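Local coordinates for periplasmic binding protein (Veillonella parvula, PDB 4MO9), which probably captures an iron-siderophore or similar metal complex and delivers it to an ABC importer, at residues A[22-27]-A[143-148]; A[190-195]-A[337-342]; A[259-264]-A[331-336]. All blocks are in the same frame, centred on the assembly; numbering follows the deposited sequence.

Two contacts sit together, while the third stands alone in the other lobe. Contact 1 (22-27 with 143-148) lies at one margin of the parallel sheet; the side chain of Ile147 is about 12 Å from the trimethylamine oxide bound by Trp45, Ala48, Ser73 and Arg78. Contacts 2 and 3 have centres 14 Å apart and touch where helix 324-334 ends in contact 3 and the following loop enters contact 2: Lys332 NZ reaches Val342 O at 2.7 Å and Phe339 O at 2.8 Å, probably hydrogen-bonded to both. Contact 1 is about 18 Å from contact 2 between nearest atoms, and lies across the chain's centre from contact 3, with centres 35 Å apart.

Contact 1 (A[22-27]-A[143-148]); sequences IEITDV and QTIYID
Asp26 lies beside Tyr146, the two side chains pointing the same way. Asp26 CB meets Ile145 CG2 at 3.8 Å and comes within 3.3 Å of Tyr146 O. With chi1 at 82°, Asp26 CG sits between the backbone N and the carbonyl carbon, 3.5 Å from Tyr146 N. At the tip, Asp26 OD2 accepts the N-H of Tyr146 N at 2.8 Å in a nearly straight bond (163°); the donor stands above the carboxylate plane, 43° out of it. Asp26 OD2 also lies 3.3 Å from Tyr146 CD2, oblique to the ring. The same OD2 forms a salt bridge with Arg30, whose NH1 also holds Thr144 O, while OD1 takes Thr28 OG1. Strand 143-147 is an outermost strand of the four-stranded parallel sheet, and the hairpin of 22-25 and 31-34 comes up to it without joining it as a regular strand. One backbone bond follows directly, Val27 N to Tyr146 O at 3.1 Å. Val27 CG1 packs beyond it on Asp148 CB at 3.9 Å. Ile24 and Ile145 cross at about a right angle, their CD1 atoms 3.9 Å apart, and Ile24 also touches helix 154-168. The phenol of Tyr146 leads away, to Glu130 OE2.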
loop_
_atom_site.group_PDB
_atom_site.type_symbol
_atom_site.label_atom_id
_atom_site.label_comp_id
_atom_site.label_asym_id
_atom_site.label_seq_id
_atom_site.Cartn_x
_atom_site.Cartn_y
_atom_site.Cartn_z
ATOM N N ILE A 22 -14.911 20.964 15.031
ATOM C CA ILE A 22 -13.811 20.820 14.085
ATOM C C ILE A 22 -14.334 20.664 12.663
ATOM O O ILE A 22 -15.120 19.753 12.375
ATOM C CB ILE A 22 -12.956 19.596 14.429
ATOM C CG1 ILE A 22 -12.506 19.663 15.894
ATOM C CG2 ILE A 22 -11.766 19.494 13.479
ATOM C CD1 ILE A 22 -11.883 18.370 16.403
ATOM N N GLU A 23 -13.889 21.538 11.766
ATOM C CA GLU A 23 -14.330 21.447 10.380
ATOM C C GLU A 23 -13.236 20.812 9.537
ATOM O O GLU A 23 -12.122 21.336 9.439
ATOM C CB GLU A 23 -14.707 22.830 9.835
ATOM C CG GLU A 23 -15.630 22.779 8.629
ATOM C CD GLU A 23 -16.061 24.156 8.146
ATOM O OE1 GLU A 23 -15.250 24.833 7.477
ATOM O OE2 GLU A 23 -17.209 24.555 8.421
ATOM N N ILE A 24 -13.563 19.672 8.936
ATOM C CA ILE A 24 -12.616 18.905 8.141
ATOM C C ILE A 24 -13.047 18.915 6.679
ATOM O O ILE A 24 -14.240 18.786 6.375
ATOM C CB ILE A 24 -12.553 17.455 8.645
ATOM C CG1 ILE A 24 -12.016 17.432 10.080
ATOM C CG2 ILE A 24 -11.674 16.602 7.738
ATOM C CD1 ILE A 24 -12.699 16.419 10.957
ATOM N N THR A 25 -12.090 19.100 5.779
ATOM C CA THR A 25 -12.356 18.971 4.354
ATOM C C THR A 25 -11.783 17.636 3.900
ATOM O O THR A 25 -10.571 17.410 4.002
ATOM C CB THR A 25 -11.696 20.116 3.564
ATOM O OG1 THR A 25 -12.157 21.372 4.097
ATOM C CG2 THR A 25 -12.081 20.040 2.097
ATOM N N ASP A 26 -12.637 16.751 3.387
ATOM C CA ASP A 26 -12.135 15.442 2.984
ATOM C C ASP A 26 -11.568 15.460 1.562
ATOM O O ASP A 26 -11.556 16.516 0.905
ATOM C CB ASP A 26 -13.123 14.289 3.300
ATOM C CG ASP A 26 -14.237 14.109 2.265
ATOM O OD1 ASP A 26 -14.234 14.742 1.178
ATOM O OD2 ASP A 26 -15.142 13.282 2.536
ATOM N N VAL A 27 -11.068 14.318 1.105
ATOM C CA VAL A 27 -10.356 14.254 -0.170
ATOM C C VAL A 27 -11.268 14.575 -1.366
ATOM O O VAL A 27 -10.775 14.889 -2.439
ATOM C CB VAL A 27 -9.663 12.878 -0.335
ATOM C CG1 VAL A 27 -10.637 11.875 -0.911
ATOM C CG2 VAL A 27 -8.418 12.975 -1.224
ATOM N N GLN A 143 -20.277 10.333 11.308
ATOM C CA GLN A 143 -19.692 11.132 10.227
ATOM C C GLN A 143 -18.867 10.286 9.273
ATOM O O GLN A 143 -18.202 9.337 9.694
ATOM C CB GLN A 143 -18.851 12.281 10.794
ATOM C CG GLN A 143 -19.638 13.158 11.773
ATOM C CD GLN A 143 -20.930 13.669 11.167
ATOM O OE1 GLN A 143 -20.923 14.330 10.124
ATOM N NE2 GLN A 143 -22.054 13.354 11.810
ATOM N N THR A 144 -18.901 10.641 7.991
ATOM C CA THR A 144 -18.098 9.952 6.979
ATOM C C THR A 144 -16.990 10.902 6.508
ATOM O O THR A 144 -17.256 12.088 6.232
ATOM C CB THR A 144 -18.964 9.574 5.763
ATOM O OG1 THR A 144 -19.962 8.615 6.154
ATOM C CG2 THR A 144 -18.110 9.006 4.640
ATOM N N ILE A 145 -15.757 10.402 6.431
ATOM C CA ILE A 145 -14.643 11.181 5.896
ATOM C C ILE A 145 -13.956 10.385 4.790
ATOM O O ILE A 145 -13.389 9.311 5.049
ATOM C CB ILE A 145 -13.631 11.565 7.006
ATOM C CG1 ILE A 145 -14.303 12.500 8.027
ATOM C CG2 ILE A 145 -12.418 12.250 6.422
ATOM C CD1 ILE A 145 -13.332 13.002 9.121
ATOM N N TYR A 146 -14.008 10.879 3.553
ATOM C CA TYR A 146 -13.376 10.130 2.440
ATOM C C TYR A 146 -11.883 10.410 2.353
ATOM O O TYR A 146 -11.455 11.550 2.527
ATOM C CB TYR A 146 -14.056 10.457 1.105
ATOM C CG TYR A 146 -15.483 9.957 1.054
ATOM C CD1 TYR A 146 -15.766 8.604 1.240
ATOM C CD2 TYR A 146 -16.541 10.824 0.827
ATOM C CE1 TYR A 146 -17.066 8.137 1.206
ATOM C CE2 TYR A 146 -17.848 10.365 0.794
ATOM C CZ TYR A 146 -18.097 9.018 0.982
ATOM O OH TYR A 146 -19.391 8.551 0.952
ATOM N N ILE A 147 -11.094 9.371 2.079
ATOM C CA ILE A 147 -9.651 9.505 1.927
ATOM C C ILE A 147 -9.261 8.762 0.641
ATOM O O ILE A 147 -10.066 7.998 0.094
ATOM C CB ILE A 147 -8.900 8.898 3.130
ATOM C CG1 ILE A 147 -9.164 7.388 3.213
ATOM C CG2 ILE A 147 -9.315 9.588 4.447
ATOM C CD1 ILE A 147 -8.288 6.663 4.238
ATOM N N ASP A 148 -8.046 8.967 0.142
ATOM C CA ASP A 148 -7.710 8.354 -1.138
ATOM C C ASP A 148 -6.205 8.238 -1.325
ATOM O O ASP A 148 -5.559 9.123 -1.906
ATOM C CB ASP A 148 -8.343 9.120 -2.317
ATOM C CG ASP A 148 -8.203 8.377 -3.649
ATOM O OD1 ASP A 148 -7.784 7.192 -3.665
ATOM O OD2 ASP A 148 -8.527 8.968 -4.703
#

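Contact 2 (A[190-195]-A[337-342])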
loop_
_atom_site.group_PDB
_atom_site.type_symbol
_atom_site.label_atom_id
_atom_site.label_comp_id
_atom_site.label_asym_id
_atom_site.label_seq_id
_atom_site.Cartn_x
_atom_site.Cartn_y
_atom_site.Cartn_z
ATOM N N ASP A 190 10.144 15.159 -9.321
ATOM C CA ASP A 190 10.897 16.240 -9.959
ATOM C C ASP A 190 12.082 15.709 -10.744
ATOM O O ASP A 190 12.306 16.093 -11.898
ATOM C CB ASP A 190 11.444 17.225 -8.931
ATOM C CG ASP A 190 12.099 18.425 -9.581
ATOM O OD1 ASP A 190 11.461 19.040 -10.466
ATOM O OD2 ASP A 190 13.257 18.752 -9.231
ATOM N N ARG A 191 12.868 14.849 -10.109
ATOM C CA ARG A 191 14.092 14.374 -10.745
ATOM C C ARG A 191 13.754 13.533 -11.978
ATOM O O ARG A 191 14.370 13.705 -13.027
ATOM C CB ARG A 191 14.979 13.617 -9.748
ATOM C CG ARG A 191 16.444 13.515 -10.188
ATOM C CD ARG A 191 17.328 12.879 -9.108
ATOM N NE ARG A 191 17.486 13.751 -7.941
ATOM C CZ ARG A 191 17.961 13.353 -6.761
ATOM N NH1 ARG A 191 18.326 12.088 -6.581
ATOM N NH2 ARG A 191 18.068 14.214 -5.761
ATOM N N VAL A 192 12.752 12.662 -11.862
ATOM C CA VAL A 192 12.294 11.844 -12.993
ATOM C C VAL A 192 11.909 12.705 -14.200
ATOM O O VAL A 192 12.260 12.386 -15.350
ATOM C CB VAL A 192 11.103 10.932 -12.601
ATOM C CG1 VAL A 192 10.340 10.475 -13.841
ATOM C CG2 VAL A 192 11.584 9.733 -11.795
ATOM N N SER A 193 11.227 13.818 -13.935
ATOM C CA SER A 193 10.775 14.707 -15.002
ATOM C C SER A 193 11.933 15.342 -15.751
ATOM O O SER A 193 11.769 15.791 -16.893
ATOM C CB SER A 193 9.843 15.803 -14.446
ATOM O OG SER A 193 10.587 16.863 -13.848
ATOM N N LYS A 194 13.106 15.392 -15.122
ATOM C CA LYS A 194 14.266 16.031 -15.741
ATOM C C LYS A 194 15.281 15.047 -16.326
ATOM O O LYS A 194 16.281 15.458 -16.923
ATOM C CB LYS A 194 14.935 16.993 -14.756
ATOM C CG LYS A 194 14.189 18.312 -14.643
ATOM C CD LYS A 194 14.241 18.887 -13.238
ATOM C CE LYS A 194 13.270 20.069 -13.119
ATOM N NZ LYS A 194 13.187 20.620 -11.739
ATOM N N ILE A 195 15.014 13.755 -16.159
ATOM C CA ILE A 195 15.811 12.716 -16.801
ATOM C C ILE A 195 15.321 12.530 -18.227
ATOM O O ILE A 195 14.138 12.235 -18.442
ATOM C CB ILE A 195 15.719 11.384 -16.026
ATOM C CG1 ILE A 195 16.337 11.563 -14.637
ATOM C CG2 ILE A 195 16.423 10.246 -16.789
ATOM C CD1 ILE A 195 16.185 10.349 -13.718
ATOM N N GLU A 337 22.063 5.461 -10.862
ATOM C CA GLU A 337 23.070 6.505 -10.712
ATOM C C GLU A 337 22.455 7.871 -10.419
ATOM O O GLU A 337 23.118 8.743 -9.847
ATOM C CB GLU A 337 23.959 6.573 -11.956
ATOM C CG GLU A 337 24.701 5.275 -12.253
ATOM C CD GLU A 337 25.837 5.002 -11.273
ATOM O OE1 GLU A 337 26.248 3.823 -11.157
ATOM O OE2 GLU A 337 26.328 5.963 -10.633
ATOM N N GLU A 338 21.193 8.061 -10.798
ATOM C CA GLU A 338 20.522 9.340 -10.563
ATOM C C GLU A 338 19.937 9.414 -9.161
ATOM O O GLU A 338 19.488 10.483 -8.735
ATOM C CB GLU A 338 19.401 9.586 -11.584
ATOM C CG GLU A 338 19.872 9.929 -12.982
ATOM C CD GLU A 338 20.383 8.717 -13.735
ATOM O OE1 GLU A 338 20.184 7.575 -13.254
ATOM O OE2 GLU A 338 20.990 8.904 -14.809
ATOM N N PHE A 339 19.947 8.285 -8.451
ATOM C CA PHE A 339 19.315 8.198 -7.136
ATOM C C PHE A 339 20.191 7.564 -6.049
ATOM O O PHE A 339 19.681 6.844 -5.179
ATOM C CB PHE A 339 17.965 7.474 -7.241
ATOM C CG PHE A 339 16.887 8.294 -7.907
ATOM C CD1 PHE A 339 16.082 9.135 -7.162
ATOM C CD2 PHE A 339 16.691 8.226 -9.282
ATOM C CE1 PHE A 339 15.082 9.901 -7.774
ATOM C CE2 PHE A 339 15.704 8.981 -9.908
ATOM C CZ PHE A 339 14.892 9.823 -9.150
ATOM N N LYS A 340 21.491 7.865 -6.082
ATOM C CA LYS A 340 22.433 7.361 -5.080
ATOM C C LYS A 340 22.162 7.965 -3.712
ATOM O O LYS A 340 22.539 7.392 -2.686
ATOM C CB LYS A 340 23.885 7.650 -5.484
ATOM C CG LYS A 340 24.273 7.099 -6.843
ATOM C CD LYS A 340 25.787 7.117 -7.067
ATOM C CE LYS A 340 26.480 6.013 -6.270
ATOM N NZ LYS A 340 27.870 5.737 -6.758
ATOM N N ASP A 341 21.506 9.123 -3.701
ATOM C CA ASP A 341 21.225 9.833 -2.459
ATOM C C ASP A 341 19.899 9.391 -1.845
ATOM O O ASP A 341 19.429 9.973 -0.853
ATOM C CB ASP A 341 21.227 11.350 -2.703
ATOM C CG ASP A 341 20.180 11.785 -3.722
ATOM O OD1 ASP A 341 19.665 10.922 -4.461
ATOM O OD2 ASP A 341 19.869 12.997 -3.786
ATOM N N VAL A 342 19.287 8.368 -2.433
ATOM C CA VAL A 342 18.009 7.867 -1.939
ATOM C C VAL A 342 18.132 6.425 -1.438
ATOM O O VAL A 342 18.757 5.601 -2.094
ATOM C CB VAL A 342 16.920 7.988 -3.031
ATOM C CG1 VAL A 342 15.747 7.087 -2.737
ATOM C CG2 VAL A 342 16.456 9.445 -3.154
#
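Arg191 and Asp341 meet tip to tip in a two-pronged salt bridge: Arg191 NH1 reaches Asp341 OD1 at 2.8 Å, and Arg191 NH2 reaches Asp341 OD2 at 2.9 Å. Each oxygen offers its syn lone pair, and the guanidinium and carboxylate planes are nearly coplanar, 25° apart. NH1 also donates to a second acceptor, with Arg191 NH1 to Glu338 O 2.9 Å; this bond is more bent, at 138°, so a charge and a backbone carbonyl together fix the rotation of the guanidinium. Behind the charged end, Arg191 CD rests over one face of Phe339 as a CH-pi contact, 4.1 Å from the ring centroid, and a bend at chi3 (-69°) turns NE aside. The arginine comes from the last turns of helix 171-194, the long helix connecting the two lobes in this TroA-like fold. Its partners belong to the loop between helices 324-334 and 344-355, where Phe339 to Val342 make a type I beta turn with Asp341 at its third position. Ile195 also holds Phe339, Ile195 CD1 to Phe339 CE2 4.1 Å, and the ring touches Ala331. Ile195 CD1 further meets Glu338 CG at 3.8 Å, and the Glu338 carboxylate forms a salt bridge with Lys197.

Contact 3 (A[259-264]-A[331-336])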
loop_
_atom_site.group_PDB
_atom_site.type_symbol
_atom_site.label_atom_id
_atom_site.label_comp_id
_atom_site.label_asym_id
_atom_site.label_seq_id
_atom_site.Cartn_x
_atom_site.Cartn_y
_atom_site.Cartn_z
ATOM N N ILE A 259 14.182 -4.775 -17.371
ATOM C CA ILE A 259 14.026 -4.998 -15.937
ATOM C C ILE A 259 12.789 -5.875 -15.684
ATOM O O ILE A 259 11.793 -5.771 -16.401
ATOM C CB ILE A 259 13.903 -3.629 -15.198
ATOM C CG1 ILE A 259 15.214 -2.840 -15.327
ATOM C CG2 ILE A 259 13.509 -3.796 -13.724
ATOM C CD1 ILE A 259 15.107 -1.381 -14.887
ATOM N N ILE A 260 12.878 -6.769 -14.700
ATOM C CA ILE A 260 11.733 -7.570 -14.256
ATOM C C ILE A 260 11.565 -7.292 -12.765
ATOM O O ILE A 260 12.555 -7.264 -12.021
ATOM C CB ILE A 260 11.982 -9.091 -14.460
ATOM C CG1 ILE A 260 11.937 -9.471 -15.946
ATOM C CG2 ILE A 260 10.949 -9.922 -13.692
ATOM C CD1 ILE A 260 12.382 -10.941 -16.233
HETATM N N MSE A 261 10.333 -7.063 -12.322
HETATM C CA MSE A 261 10.080 -6.924 -10.894
HETATM C C MSE A 261 8.905 -7.811 -10.508
HETATM O O MSE A 261 7.808 -7.673 -11.074
HETATM C CB MSE A 261 9.805 -5.462 -10.529
HETATM C CG MSE A 261 9.885 -5.201 -9.030
HETATM SE SE MSE A 261 9.511 -3.340 -8.563
HETATM C CE MSE A 261 10.802 -2.545 -9.807
ATOM N N ILE A 262 9.150 -8.741 -9.582
ATOM C CA ILE A 262 8.122 -9.670 -9.106
ATOM C C ILE A 262 7.668 -9.258 -7.708
ATOM O O ILE A 262 8.481 -9.247 -6.783
ATOM C CB ILE A 262 8.663 -11.114 -9.012
ATOM C CG1 ILE A 262 9.327 -11.544 -10.327
ATOM C CG2 ILE A 262 7.545 -12.077 -8.605
ATOM C CD1 ILE A 262 8.367 -11.651 -11.501
HETATM N N MSE A 263 6.388 -8.939 -7.533
HETATM C CA MSE A 263 5.928 -8.441 -6.231
HETATM C C MSE A 263 5.765 -9.581 -5.211
HETATM O O MSE A 263 5.248 -10.661 -5.538
HETATM C CB MSE A 263 4.636 -7.625 -6.377
HETATM C CG MSE A 263 4.706 -6.555 -7.478
HETATM SE SE MSE A 263 6.278 -5.392 -7.386
HETATM C CE MSE A 263 6.112 -4.689 -9.195
ATOM N N GLY A 264 6.244 -9.350 -3.989
ATOM C CA GLY A 264 6.140 -10.342 -2.935
ATOM C C GLY A 264 5.230 -9.903 -1.803
ATOM O O GLY A 264 4.928 -8.712 -1.654
ATOM N N ALA A 331 12.075 4.411 -8.710
ATOM C CA ALA A 331 12.947 5.376 -9.396
ATOM C C ALA A 331 14.421 5.008 -9.282
ATOM O O ALA A 331 15.190 5.116 -10.257
ATOM C CB ALA A 331 12.705 6.776 -8.853
ATOM N N LYS A 332 14.822 4.571 -8.093
ATOM C CA LYS A 332 16.200 4.127 -7.863
ATOM C C LYS A 332 16.523 2.842 -8.636
ATOM O O LYS A 332 17.665 2.642 -9.076
ATOM C CB LYS A 332 16.455 3.948 -6.359
ATOM C CG LYS A 332 17.862 3.501 -5.966
ATOM C CD LYS A 332 17.959 3.402 -4.435
ATOM C CE LYS A 332 19.373 3.131 -3.942
ATOM N NZ LYS A 332 20.256 4.331 -3.977
ATOM N N THR A 333 15.525 1.976 -8.821
ATOM C CA THR A 333 15.734 0.723 -9.568
ATOM C C THR A 333 15.909 1.026 -11.053
ATOM O O THR A 333 16.809 0.492 -11.717
ATOM C CB THR A 333 14.540 -0.239 -9.376
ATOM O OG1 THR A 333 14.483 -0.657 -8.003
ATOM C CG2 THR A 333 14.656 -1.473 -10.281
ATOM N N PHE A 334 15.043 1.897 -11.568
ATOM C CA PHE A 334 15.093 2.288 -12.971
ATOM C C PHE A 334 16.292 3.180 -13.292
ATOM O O PHE A 334 16.854 3.080 -14.376
ATOM C CB PHE A 334 13.794 2.988 -13.383
ATOM C CG PHE A 334 12.556 2.171 -13.115
ATOM C CD1 PHE A 334 12.596 0.791 -13.202
ATOM C CD2 PHE A 334 11.354 2.787 -12.761
ATOM C CE1 PHE A 334 11.466 0.029 -12.946
ATOM C CE2 PHE A 334 10.218 2.028 -12.503
ATOM C CZ PHE A 334 10.281 0.638 -12.600
ATOM N N TYR A 335 16.662 4.063 -12.360
ATOM C CA TYR A 335 17.753 5.021 -12.597
ATOM C C TYR A 335 18.753 5.091 -11.432
ATOM O O TYR A 335 18.802 6.100 -10.713
ATOM C CB TYR A 335 17.160 6.416 -12.855
ATOM C CG TYR A 335 16.206 6.476 -14.033
ATOM C CD1 TYR A 335 14.835 6.433 -13.840
ATOM C CD2 TYR A 335 16.679 6.573 -15.340
ATOM C CE1 TYR A 335 13.951 6.485 -14.908
ATOM C CE2 TYR A 335 15.801 6.631 -16.422
ATOM C CZ TYR A 335 14.438 6.585 -16.198
ATOM O OH TYR A 335 13.546 6.647 -17.251
ATOM N N PRO A 336 19.550 4.021 -11.247
ATOM C CA PRO A 336 20.424 3.829 -10.079
ATOM C C PRO A 336 21.399 4.977 -9.816
ATOM O O PRO A 336 21.544 5.404 -8.664
ATOM C CB PRO A 336 21.207 2.554 -10.434
ATOM C CG PRO A 336 20.291 1.801 -11.334
ATOM C CD PRO A 336 19.555 2.847 -12.138
#
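The ring of Phe334 takes Ile259 at its edge: Ile259 CD1 lies near the ring plane, 3.7 Å from Phe334 CD1. Next along the rim, the terminal methyl of Met261, a selenomethionine, approaches obliquely, with Met261 CE to Phe334 CE1 4.1 Å. The chains of Met261 and Phe334 cross at about a right angle, and of the methionine only CE comes this close to the ring. The ring also packs on Val202 of strand 201-206 and on Ala233.

Met261 leaves its strand extended, with CG anti to the backbone N (chi1 -165°), and bends only at its end, where chi3 of -52° sets CE down between two residues of the helix. The second of these is Thr333, whose CG2 is 4.0 Å from Met261 CE. The threonine methyl faces Ile259 too, the two CG2 atoms of Ile259 and Thr333 being 4.3 Å apart. Its hydroxyl is bonded back to Tyr329 O, one turn earlier in the helix, while the methyl and the backbone O of Thr333 meet the strand, Thr333 O lying 4.1 Å from Ile259 CD1.

Strand 259-263 runs inside the mixed sheet of the C-terminal lobe, parallel to both neighbours: Ile259 bonds through its backbone to Thr201 and Tyr203, Ile260 to Gln309 and Tyr311. Helix 324-334 lies against this sheet, the layered alpha/beta arrangement of solute-binding protein lobes. No hydrogen bond crosses between the two segments, and all four touching residues are buried. Tyr311 of the adjacent strand fits in beside them, touching Ile259, Met261 and Thr333. Tyr335 is the first residue to leave helical geometry, though Tyr335 N still bonds to Ala331 O at 2.8 Å.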